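Local structure of hemin degrading factor (Pseudomonas aeruginosa, 4MF9) at residues S102-V110 and L117-N125. The protein binds heme, probably carries it within the bacterial cell toward heme oxygenase, and can probably degrade it as well. Numbering follows the deposited sequence.
Sequences SANGQMGLV and LRLFLGGWN. With HEM (protoporphyrin IX containing Fe), chain C.
The antiparallel beta hairpin of strands 107-110 and 117-120 lends one face to the heme pocket, with Leu109, Arg118 and Phe120 all reaching the porphyrin from it. Two hydrogen-bonded pairs, Gly108 with Leu119 and Val110 with Leu117, hold the strands together; Gly108 N to Leu119 O is 2.9 Å and almost straight (177°). Beyond them Leu121 N closes on Gln106 O at 3.0 Å, and a water links that oxygen to Gly122 N. Arg118, its chain bent at chi2 (-60°), passes Leu109 CG with its CD and lays its NE 3.0 Å from heme NC, while Leu109 CD2 covers one face of the guanidinium. In the guanidinium plane NH1 donates to Leu117 O (3.0 Å), meeting that carbonyl from the face opposite Val110 N, and it also forms a salt bridge with Asp116. Farther along, bends at chi2 and chi3 bring Met107 SD obliquely to Phe120, a Met-aromatic contact 4.4 Å from the ring centroid, while CE packs on CD1. On the reverse face Val110 CG2 meets Leu117 CD1 (3.9 Å), and Gly108, lacking a side chain, lets Leu119 and Leu121 CD1 close over the strand. Asp116 and the Leu117 carbonyl probably hold the guanidinium in its rotation against the porphyrin, near the axial ligand His215, while Leu109 CD2 and the Phe120 ring edge (CZ) pack against the heme vinyl carbons CBB and CBC.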
loop_
_atom_site.group_PDB
_atom_site.type_symbol
_atom_site.label_atom_id
_atom_site.label_comp_id
_atom_site.label_asym_id
_atom_site.label_seq_id
_atom_site.Cartn_x
_atom_site.Cartn_y
_atom_site.Cartn_z
ATOM N N SER A 102 -8.802 -15.629 5.977
ATOM C CA SER A 102 -10.101 -15.871 6.621
ATOM C C SER A 102 -10.877 -17.048 6.017
ATOM O O SER A 102 -10.604 -17.492 4.891
ATOM C CB SER A 102 -10.958 -14.603 6.599
ATOM O OG SER A 102 -11.344 -14.268 5.277
ATOM N N ALA A 103 -11.881 -17.521 6.733
ATOM C CA ALA A 103 -12.653 -18.689 6.305
ATOM C C ALA A 103 -13.355 -18.452 5.006
ATOM O O ALA A 103 -13.429 -19.315 4.188
ATOM C CB ALA A 103 -13.667 -19.029 7.352
ATOM N N ASN A 104 -13.859 -17.261 4.844
ATOM C CA ASN A 104 -14.538 -16.923 3.642
ATOM C C ASN A 104 -13.572 -16.561 2.515
ATOM O O ASN A 104 -13.982 -16.274 1.449
ATOM C CB ASN A 104 -15.568 -15.848 3.899
ATOM C CG ASN A 104 -14.963 -14.487 4.104
ATOM O OD1 ASN A 104 -13.818 -14.373 4.395
ATOM N ND2 ASN A 104 -15.775 -13.461 3.979
ATOM N N GLY A 105 -12.283 -16.555 2.819
ATOM C CA GLY A 105 -11.221 -16.266 1.865
ATOM C C GLY A 105 -11.214 -14.847 1.325
ATOM O O GLY A 105 -10.700 -14.590 0.227
ATOM N N GLN A 106 -11.801 -13.938 2.062
ATOM C CA GLN A 106 -11.838 -12.567 1.622
ATOM C C GLN A 106 -10.845 -11.644 2.365
ATOM O O GLN A 106 -10.678 -10.534 1.982
ATOM C CB GLN A 106 -13.235 -11.975 1.761
ATOM C CG GLN A 106 -14.339 -12.640 0.975
ATOM C CD GLN A 106 -14.026 -12.818 -0.474
ATOM O OE1 GLN A 106 -13.752 -13.908 -0.937
ATOM N NE2 GLN A 106 -14.083 -11.764 -1.189
ATOM N N MET A 107 -10.253 -12.130 3.432
ATOM C CA MET A 107 -9.304 -11.366 4.210
ATOM C C MET A 107 -8.027 -12.122 4.491
ATOM O O MET A 107 -8.068 -13.218 4.973
ATOM C CB MET A 107 -9.893 -10.857 5.530
ATOM C CG MET A 107 -8.999 -9.877 6.257
ATOM S SD MET A 107 -9.183 -8.139 5.817
ATOM C CE MET A 107 -10.722 -8.152 4.941
ATOM N N GLY A 108 -6.911 -11.477 4.225
ATOM C CA GLY A 108 -5.617 -12.058 4.518
ATOM C C GLY A 108 -4.834 -11.189 5.479
ATOM O O GLY A 108 -4.946 -9.956 5.461
ATOM N N LEU A 109 -4.022 -11.782 6.299
ATOM C CA LEU A 109 -3.104 -11.066 7.116
ATOM C C LEU A 109 -1.698 -11.633 7.036
ATOM O O LEU A 109 -1.533 -12.781 7.000
ATOM C CB LEU A 109 -3.519 -11.171 8.558
ATOM C CG LEU A 109 -4.200 -9.912 8.928
ATOM C CD1 LEU A 109 -5.638 -10.205 8.698
ATOM C CD2 LEU A 109 -3.863 -9.711 10.376
ATOM N N VAL A 110 -0.700 -10.796 7.073
ATOM C CA VAL A 110 0.669 -11.211 7.316
ATOM C C VAL A 110 1.177 -10.404 8.502
ATOM O O VAL A 110 1.228 -9.176 8.453
ATOM C CB VAL A 110 1.559 -11.013 6.086
ATOM C CG1 VAL A 110 2.910 -11.683 6.308
ATOM C CG2 VAL A 110 0.878 -11.589 4.849
ATOM N N LEU A 117 1.066 -6.948 6.752
ATOM C CA LEU A 117 0.176 -6.640 5.645
ATOM C C LEU A 117 -1.272 -6.881 6.039
ATOM O O LEU A 117 -1.576 -7.815 6.787
ATOM C CB LEU A 117 0.514 -7.536 4.432
ATOM C CG LEU A 117 1.846 -7.346 3.707
ATOM C CD1 LEU A 117 2.154 -8.532 2.772
ATOM C CD2 LEU A 117 1.816 -6.077 2.892
ATOM N N ARG A 118 -2.168 -6.052 5.521
ATOM C CA ARG A 118 -3.594 -6.333 5.625
ATOM C C ARG A 118 -4.102 -6.453 4.204
ATOM O O ARG A 118 -4.017 -5.492 3.424
ATOM C CB ARG A 118 -4.341 -5.208 6.344
ATOM C CG ARG A 118 -3.730 -4.792 7.675
ATOM C CD ARG A 118 -3.666 -5.941 8.680
ATOM N NE ARG A 118 -3.001 -5.534 9.922
ATOM C CZ ARG A 118 -1.763 -5.889 10.268
ATOM N NH1 ARG A 118 -1.040 -6.684 9.478
ATOM N NH2 ARG A 118 -1.242 -5.457 11.416
ATOM N N LEU A 119 -4.627 -7.627 3.869
ATOM C CA LEU A 119 -4.986 -7.944 2.488
ATOM C C LEU A 119 -6.493 -8.048 2.334
ATOM O O LEU A 119 -7.148 -8.822 3.040
ATOM C CB LEU A 119 -4.312 -9.259 2.054
ATOM C CG LEU A 119 -2.828 -9.378 2.430
ATOM C CD1 LEU A 119 -2.273 -10.783 2.148
ATOM C CD2 LEU A 119 -1.994 -8.317 1.715
ATOM N N PHE A 120 -7.045 -7.251 1.425
ATOM C CA PHE A 120 -8.483 -7.269 1.154
ATOM C C PHE A 120 -8.721 -7.939 -0.191
ATOM O O PHE A 120 -8.753 -7.288 -1.242
ATOM C CB PHE A 120 -9.039 -5.847 1.201
ATOM C CG PHE A 120 -8.671 -5.127 2.451
ATOM C CD1 PHE A 120 -9.361 -5.366 3.629
ATOM C CD2 PHE A 120 -7.605 -4.241 2.463
ATOM C CE1 PHE A 120 -9.007 -4.720 4.789
ATOM C CE2 PHE A 120 -7.246 -3.597 3.616
ATOM C CZ PHE A 120 -7.942 -3.830 4.778
ATOM N N LEU A 121 -8.883 -9.257 -0.118
ATOM C CA LEU A 121 -8.724 -10.165 -1.254
ATOM C C LEU A 121 -9.849 -10.120 -2.273
ATOM O O LEU A 121 -9.720 -10.656 -3.378
ATOM C CB LEU A 121 -8.580 -11.595 -0.739
ATOM C CG LEU A 121 -7.414 -11.807 0.217
ATOM C CD1 LEU A 121 -7.375 -13.252 0.680
ATOM C CD2 LEU A 121 -6.094 -11.417 -0.455
ATOM N N GLY A 122 -10.940 -9.482 -1.915
ATOM C CA GLY A 122 -12.100 -9.441 -2.739
ATOM C C GLY A 122 -11.936 -8.818 -4.074
ATOM O O GLY A 122 -12.543 -9.228 -4.994
ATOM N N GLY A 123 -11.142 -7.771 -4.151
ATOM C CA GLY A 123 -10.862 -7.119 -5.422
ATOM C C GLY A 123 -9.638 -7.678 -6.147
ATOM O O GLY A 123 -9.289 -7.237 -7.247
ATOM N N TRP A 124 -8.966 -8.646 -5.536
ATOM C CA TRP A 124 -7.793 -9.240 -6.176
ATOM C C TRP A 124 -8.249 -10.086 -7.361
ATOM O O TRP A 124 -9.073 -10.980 -7.203
ATOM C CB TRP A 124 -7.031 -10.116 -5.189
ATOM C CG TRP A 124 -6.329 -9.357 -4.105
ATOM C CD1 TRP A 124 -6.724 -8.176 -3.533
ATOM C CD2 TRP A 124 -5.093 -9.719 -3.471
ATOM N NE1 TRP A 124 -5.814 -7.793 -2.568
ATOM C CE2 TRP A 124 -4.803 -8.719 -2.516
ATOM C CE3 TRP A 124 -4.214 -10.800 -3.608
ATOM C CZ2 TRP A 124 -3.672 -8.767 -1.706
ATOM C CZ3 TRP A 124 -3.082 -10.842 -2.803
ATOM C CH2 TRP A 124 -2.825 -9.830 -1.861
ATOM N N ASN A 125 -7.726 -9.808 -8.549
ATOM C CA ASN A 125 -8.269 -10.438 -9.746
ATOM C C ASN A 125 -7.344 -11.437 -10.436
ATOM O O ASN A 125 -7.722 -12.587 -10.689
ATOM C CB ASN A 125 -8.700 -9.380 -10.753
ATOM C CG ASN A 125 -9.349 -9.987 -11.977
ATOM O OD1 ASN A 125 -10.272 -10.791 -11.862
ATOM N ND2 ASN A 125 -8.859 -9.629 -13.151
HETATM C CHA HEM C . -4.002 0.392 12.830
HETATM C CHB HEM C . -2.004 -3.330 14.970
HETATM C CHC HEM C . -5.021 -6.237 12.609
HETATM C CHD HEM C . -6.102 -2.585 9.708
HETATM C C1A HEM C . -3.256 -0.373 13.681
HETATM C C2A HEM C . -2.389 0.121 14.696
HETATM C C3A HEM C . -1.859 -0.919 15.295
HETATM C C4A HEM C . -2.346 -2.047 14.634
HETATM C CMA HEM C . -0.866 -0.863 16.421
HETATM C CAA HEM C . -2.125 1.532 15.085
HETATM C CBA HEM C . -2.227 1.876 16.593
HETATM C CGA HEM C . -3.668 1.856 16.953
HETATM O O1A HEM C . -4.064 1.296 17.972
HETATM O O2A HEM C . -4.428 2.403 16.200
HETATM C C1B HEM C . -2.716 -4.418 14.480
HETATM C C2B HEM C . -2.434 -5.696 14.985
HETATM C C3B HEM C . -3.259 -6.550 14.364
HETATM C C4B HEM C . -4.067 -5.729 13.433
HETATM C CMB HEM C . -1.429 -6.022 16.049
HETATM C CAB HEM C . -3.269 -8.014 14.657
HETATM C CBB HEM C . -3.590 -8.952 13.821
HETATM C C1C HEM C . -5.599 -5.527 11.624
HETATM C C2C HEM C . -6.553 -6.010 10.753
HETATM C C3C HEM C . -6.878 -4.984 9.919
HETATM C C4C HEM C . -6.104 -3.844 10.275
HETATM C CMC HEM C . -7.133 -7.392 10.750
HETATM C CAC HEM C . -7.837 -5.059 8.843
HETATM C CBC HEM C . -7.867 -4.057 8.015
HETATM C C1D HEM C . -5.628 -1.429 10.342
HETATM C C2D HEM C . -5.858 -0.035 9.854
HETATM C C3D HEM C . -5.279 0.766 10.745
HETATM C C4D HEM C . -4.695 -0.122 11.757
HETATM C CMD HEM C . -6.592 0.454 8.624
HETATM C CAD HEM C . -5.232 2.270 10.690
HETATM C CBD HEM C . -6.251 2.833 11.681
HETATM C CGD HEM C . -6.659 4.271 11.590
HETATM O O1D HEM C . -6.595 4.896 12.628
HETATM O O2D HEM C . -7.075 4.810 10.576
HETATM N NA HEM C . -3.210 -1.716 13.651
HETATM N NB HEM C . -3.695 -4.457 13.565
HETATM N NC HEM C . -5.368 -4.250 11.316
HETATM N ND HEM C . -4.928 -1.405 11.465
HETATM FE FE HEM C . -4.396 -2.850 12.470
HETATM O O HOH W 1 -11.989 -8.199 0.521
#